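Local structure of lipoxygenase (Cyanothece sp., 5EK8) at residues A[50-56]-A[150-154]; A[291-295]-A[345-349]. The protein is a 9R-lipoxygenase that probably uses a non-heme iron to add molecular oxygen to polyunsaturated fatty acids. One frame throughout, in Å; residues are numbered along the deposited sequence.

The two interactions hold different elements and lie far apart, with centres about 70 Å from each other and on opposite sides of the chain's centre. Interaction 1 is a strand pair in the N-terminal beta region, partly buried and with much of its second segment exposed. It is held by polar chemistry: backbone hydrogen bonds, a lysine on a carbonyl, an asparagine amide and a threonine-aspartate pair. Interaction 2 is a strand against a helix, and every residue that touches is buried. No hydrogen bond crosses it; methyl groups and rings do the work. Its helix also carries the iron ligands His359 and His364 further along.

Interaction 1 (A[50-56]-A[150-154]); sequences EQLNKAT and QKTYD
The side-chain amide of Asn53 meets the backbone of Gln150, with Gln150 O almost in the amide plane. Asn53 ND2 donates to Gln150 O over 2.8 Å, but approaches from 45° above that carbonyl's own plane. CG of Asn53 is anti to the backbone N (chi1 -165°), which swings the amide across to the other strand. With an alanine in its place, Gln150 O would probably lose this N-H donor and the residues just before strand 152-160 would be held less firmly. A second flat group, the Asp154 carboxylate, is met on the anti side of OD1 by Thr56 OG1, 3.1 Å away and 23° out of its plane. The Tyr153 ring turns off from segment 50-56 and meets Phe155 edge-to-face. Lys151 stretches back along segment 50-56, and its NZ donates to Glu50 O at 2.6 Å. Lys54 and Thr152 lie side by side, with Lys54 CE against Thr152 CG2 at 3.6 Å. NZ of Lys54 goes on to a salt bridge with Glu99. Between the backbones, Tyr153 N bonds to Lys54 O and Thr56 N to Tyr153 O. This is parallel pairing of strand 53-61 with strand 152-160, an outermost strand of a mixed sheet, probably part of the PLAT-type beta sandwich.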
loop_
_atom_site.group_PDB
_atom_site.type_symbol
_atom_site.label_atom_id
_atom_site.label_comp_id
_atom_site.label_asym_id
_atom_site.label_seq_id
_atom_site.Cartn_x
_atom_site.Cartn_y
_atom_site.Cartn_z
ATOM N N GLU A 50 0.657 -1.323 -50.020
ATOM C CA GLU A 50 1.513 -2.061 -50.941
ATOM C C GLU A 50 2.879 -1.392 -51.021
ATOM O O GLU A 50 3.909 -2.057 -51.140
ATOM C CB GLU A 50 0.882 -2.141 -52.334
ATOM C CG GLU A 50 -0.517 -2.734 -52.362
ATOM C CD GLU A 50 -1.592 -1.717 -52.027
ATOM O OE1 GLU A 50 -1.331 -0.504 -52.184
ATOM O OE2 GLU A 50 -2.695 -2.130 -51.609
ATOM N N GLN A 51 2.869 -0.066 -50.947
ATOM C CA GLN A 51 4.084 0.729 -51.025
ATOM C C GLN A 51 4.855 0.670 -49.709
ATOM O O GLN A 51 6.025 1.047 -49.640
ATOM C CB GLN A 51 3.742 2.175 -51.376
ATOM C CG GLN A 51 4.922 2.996 -51.862
ATOM C CD GLN A 51 4.497 4.348 -52.391
ATOM O OE1 GLN A 51 3.305 4.639 -52.497
ATOM N NE2 GLN A 51 5.472 5.184 -52.733
ATOM N N LEU A 52 4.185 0.191 -48.665
ATOM C CA LEU A 52 4.786 0.074 -47.343
ATOM C C LEU A 52 5.522 -1.248 -47.162
ATOM O O LEU A 52 5.320 -2.200 -47.915
ATOM C CB LEU A 52 3.715 0.221 -46.262
ATOM C CG LEU A 52 3.285 1.645 -45.915
ATOM C CD1 LEU A 52 1.805 1.701 -45.573
ATOM C CD2 LEU A 52 4.116 2.165 -44.758
ATOM N N ASN A 53 6.384 -1.286 -46.153
ATOM C CA ASN A 53 7.099 -2.492 -45.767
ATOM C C ASN A 53 6.475 -3.039 -44.480
ATOM O O ASN A 53 5.624 -2.380 -43.878
ATOM C CB ASN A 53 8.589 -2.181 -45.589
ATOM C CG ASN A 53 9.452 -3.426 -45.535
ATOM O OD1 ASN A 53 9.174 -4.365 -44.785
ATOM N ND2 ASN A 53 10.511 -3.441 -46.341
ATOM N N LYS A 54 6.880 -4.232 -44.051
ATOM C CA LYS A 54 6.274 -4.816 -42.857
ATOM C C LYS A 54 7.270 -5.525 -41.937
ATOM O O LYS A 54 8.295 -6.051 -42.376
ATOM C CB LYS A 54 5.150 -5.782 -43.257
ATOM C CG LYS A 54 5.422 -7.246 -42.952
ATOM C CD LYS A 54 4.161 -8.083 -43.079
ATOM C CE LYS A 54 3.580 -8.018 -44.481
ATOM N NZ LYS A 54 2.446 -8.967 -44.647
ATOM N N ALA A 55 6.949 -5.513 -40.648
ATOM C CA ALA A 55 7.717 -6.209 -39.629
ATOM C C ALA A 55 6.771 -7.044 -38.771
ATOM O O ALA A 55 5.752 -6.547 -38.303
ATOM C CB ALA A 55 8.493 -5.223 -38.771
ATOM N N THR A 56 7.100 -8.313 -38.569
ATOM C CA THR A 56 6.205 -9.195 -37.832
ATOM C C THR A 56 6.891 -9.840 -36.645
ATOM O O THR A 56 8.118 -9.790 -36.512
ATOM C CB THR A 56 5.641 -10.315 -38.726
ATOM O OG1 THR A 56 6.717 -11.119 -39.223
ATOM C CG2 THR A 56 4.855 -9.734 -39.892
ATOM N N GLN A 150 14.108 -6.352 -47.026
ATOM C CA GLN A 150 13.074 -7.337 -47.297
ATOM C C GLN A 150 11.717 -6.721 -46.980
ATOM O O GLN A 150 11.587 -5.994 -45.996
ATOM C CB GLN A 150 13.303 -8.593 -46.460
ATOM C CG GLN A 150 14.737 -8.746 -45.985
ATOM C CD GLN A 150 14.837 -9.480 -44.660
ATOM O OE1 GLN A 150 13.851 -10.026 -44.161
ATOM N NE2 GLN A 150 16.032 -9.489 -44.077
ATOM N N LYS A 151 10.705 -7.006 -47.796
ATOM C CA LYS A 151 9.399 -6.385 -47.588
ATOM C C LYS A 151 8.707 -6.939 -46.342
ATOM O O LYS A 151 7.663 -6.433 -45.932
ATOM C CB LYS A 151 8.503 -6.563 -48.815
ATOM C CG LYS A 151 7.471 -5.450 -48.956
ATOM C CD LYS A 151 6.706 -5.526 -50.266
ATOM C CE LYS A 151 6.531 -4.137 -50.866
ATOM N NZ LYS A 151 5.402 -4.084 -51.838
ATOM N N THR A 152 9.287 -7.984 -45.753
ATOM C CA THR A 152 8.842 -8.502 -44.461
ATOM C C THR A 152 10.045 -8.894 -43.607
ATOM O O THR A 152 10.804 -9.791 -43.976
ATOM C CB THR A 152 7.926 -9.745 -44.595
ATOM O OG1 THR A 152 8.690 -10.855 -45.084
ATOM C CG2 THR A 152 6.745 -9.484 -45.523
ATOM N N TYR A 153 10.224 -8.226 -42.472
ATOM C CA TYR A 153 11.258 -8.632 -41.525
ATOM C C TYR A 153 10.628 -9.213 -40.270
ATOM O O TYR A 153 9.769 -8.588 -39.654
ATOM C CB TYR A 153 12.170 -7.464 -41.148
ATOM C CG TYR A 153 13.220 -7.859 -40.130
ATOM C CD1 TYR A 153 14.366 -8.547 -40.518
ATOM C CD2 TYR A 153 13.062 -7.559 -38.779
ATOM C CE1 TYR A 153 15.328 -8.920 -39.594
ATOM C CE2 TYR A 153 14.020 -7.930 -37.845
ATOM C CZ TYR A 153 15.150 -8.609 -38.259
ATOM O OH TYR A 153 16.106 -8.978 -37.338
ATOM N N ASP A 154 11.071 -10.404 -39.883
ATOM C CA ASP A 154 10.460 -11.113 -38.765
ATOM C C ASP A 154 11.377 -11.204 -37.547
ATOM O O ASP A 154 12.483 -11.738 -37.628
ATOM C CB ASP A 154 10.038 -12.517 -39.208
ATOM C CG ASP A 154 9.485 -13.350 -38.068
ATOM O OD1 ASP A 154 8.457 -12.951 -37.478
ATOM O OD2 ASP A 154 10.073 -14.414 -37.772
#

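Interaction 2 (A[291-295]-A[345-349]); sequences HNVEA and IFRTA
Val293 sits at the middle of the contact and spreads its two methyl groups over the helix. Val293 CG1 touches Ile345 CG2 at 3.6 Å. Val293 CG2 touches Ala349 CB, also at 3.6 Å, and lies 4.0 Å from Phe346 CD1. Beside it, Ala295 CB packs obliquely on the Phe346 ring, nearest to CE1 at 3.4 Å. Phe346 reaches it because its CG is anti to the backbone N (chi1 -178°), which brings the ring back towards the strand. His291 belongs to the same close packing. Ile345 CG2 meets its ring at CD2, 3.7 Å away. Ile345 CD1 stands over the centre of the imidazole, 4.2 Å from the ring centroid and 10° off its normal, a CH-pi contact. Both ring nitrogens are satisfied by hydroxyls, ND1 with Ser313 and NE2 with Ser595, which should fix the ring's rotation. The contact has no solvent edge, since all six touching residues are buried. The less buried side is the helix face at Arg347, which is partly exposed and whose NE is hydrogen-bonded to Tyr586 O. Strand 291-300 crosses helix 337-377 at 107° between the short segments. Ile311 of the adjoining strand 303-313 touches His291, Val293 and Ile345. From helix 247-256, Phe250 and Val254 pack on Phe346, so helix 337-377 touches both the sheet and helix 247-256 here.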
loop_
_atom_site.group_PDB
_atom_site.type_symbol
_atom_site.label_atom_id
_atom_site.label_comp_id
_atom_site.label_asym_id
_atom_site.label_seq_id
_atom_site.Cartn_x
_atom_site.Cartn_y
_atom_site.Cartn_z
ATOM N N HIS A 291 3.772 -8.287 25.289
ATOM C CA HIS A 291 2.601 -8.489 26.135
ATOM C C HIS A 291 1.412 -9.101 25.400
ATOM O O HIS A 291 0.876 -8.521 24.454
ATOM C CB HIS A 291 2.174 -7.165 26.770
ATOM C CG HIS A 291 3.281 -6.454 27.485
ATOM N ND1 HIS A 291 3.720 -6.829 28.738
ATOM C CD2 HIS A 291 4.041 -5.394 27.122
ATOM C CE1 HIS A 291 4.703 -6.031 29.113
ATOM N NE2 HIS A 291 4.921 -5.155 28.149
ATOM N N ASN A 292 1.010 -10.286 25.843
ATOM C CA ASN A 292 -0.279 -10.829 25.458
ATOM C C ASN A 292 -1.352 -10.051 26.203
ATOM O O ASN A 292 -1.611 -10.309 27.379
ATOM C CB ASN A 292 -0.374 -12.325 25.768
ATOM C CG ASN A 292 0.571 -13.161 24.927
ATOM O OD1 ASN A 292 1.022 -12.741 23.863
ATOM N ND2 ASN A 292 0.871 -14.358 25.403
ATOM N N VAL A 293 -1.954 -9.077 25.531
ATOM C CA VAL A 293 -2.932 -8.219 26.189
ATOM C C VAL A 293 -4.326 -8.432 25.629
ATOM O O VAL A 293 -4.523 -8.529 24.416
ATOM C CB VAL A 293 -2.563 -6.724 26.073
ATOM C CG1 VAL A 293 -1.341 -6.427 26.900
ATOM C CG2 VAL A 293 -2.328 -6.328 24.629
ATOM N N GLU A 294 -5.296 -8.519 26.527
ATOM C CA GLU A 294 -6.675 -8.701 26.110
ATOM C C GLU A 294 -7.555 -7.678 26.807
ATOM O O GLU A 294 -7.562 -7.588 28.034
ATOM C CB GLU A 294 -7.140 -10.128 26.406
ATOM C CG GLU A 294 -6.258 -11.188 25.758
ATOM C CD GLU A 294 -6.856 -12.581 25.816
ATOM O OE1 GLU A 294 -6.578 -13.308 26.798
ATOM O OE2 GLU A 294 -7.597 -12.946 24.875
ATOM N N ALA A 295 -8.281 -6.890 26.023
ATOM C CA ALA A 295 -9.140 -5.860 26.596
ATOM C C ALA A 295 -10.592 -6.276 26.495
ATOM O O ALA A 295 -11.051 -6.677 25.440
ATOM C CB ALA A 295 -8.922 -4.522 25.905
ATOM N N ILE A 345 -0.184 -0.022 27.615
ATOM C CA ILE A 345 0.370 -1.265 27.073
ATOM C C ILE A 345 -0.504 -1.813 25.940
ATOM O O ILE A 345 -0.003 -2.156 24.855
ATOM C CB ILE A 345 0.525 -2.340 28.166
ATOM C CG1 ILE A 345 1.649 -1.954 29.129
ATOM C CG2 ILE A 345 0.836 -3.688 27.539
ATOM C CD1 ILE A 345 1.965 -3.009 30.158
ATOM N N PHE A 346 -1.810 -1.878 26.190
ATOM C CA PHE A 346 -2.754 -2.248 25.146
ATOM C C PHE A 346 -2.579 -1.363 23.925
ATOM O O PHE A 346 -2.526 -1.862 22.801
ATOM C CB PHE A 346 -4.196 -2.150 25.634
ATOM C CG PHE A 346 -5.204 -2.578 24.604
ATOM C CD1 PHE A 346 -5.569 -3.909 24.489
ATOM C CD2 PHE A 346 -5.774 -1.657 23.742
ATOM C CE1 PHE A 346 -6.489 -4.311 23.536
ATOM C CE2 PHE A 346 -6.693 -2.054 22.789
ATOM C CZ PHE A 346 -7.054 -3.381 22.689
ATOM N N ARG A 347 -2.497 -0.051 24.149
ATOM C CA ARG A 347 -2.335 0.900 23.049
ATOM C C ARG A 347 -1.124 0.580 22.179
ATOM O O ARG A 347 -1.184 0.678 20.954
ATOM C CB ARG A 347 -2.212 2.328 23.580
ATOM C CG ARG A 347 -3.530 3.032 23.775
ATOM C CD ARG A 347 -3.313 4.528 23.882
ATOM N NE ARG A 347 -2.516 4.905 25.049
ATOM C CZ ARG A 347 -3.020 5.097 26.264
ATOM N NH1 ARG A 347 -4.322 4.943 26.475
ATOM N NH2 ARG A 347 -2.224 5.437 27.268
ATOM N N THR A 348 -0.026 0.198 22.820
ATOM C CA THR A 348 1.206 -0.085 22.095
ATOM C C THR A 348 1.096 -1.388 21.309
ATOM O O THR A 348 1.552 -1.475 20.158
ATOM C CB THR A 348 2.410 -0.168 23.041
ATOM O OG1 THR A 348 2.153 -1.154 24.049
ATOM C CG2 THR A 348 2.659 1.178 23.702
ATOM N N ALA A 349 0.495 -2.402 21.922
ATOM C CA ALA A 349 0.268 -3.651 21.196
ATOM C C ALA A 349 -0.619 -3.384 19.980
ATOM O O ALA A 349 -0.396 -3.931 18.894
ATOM C CB ALA A 349 -0.354 -4.704 22.101
#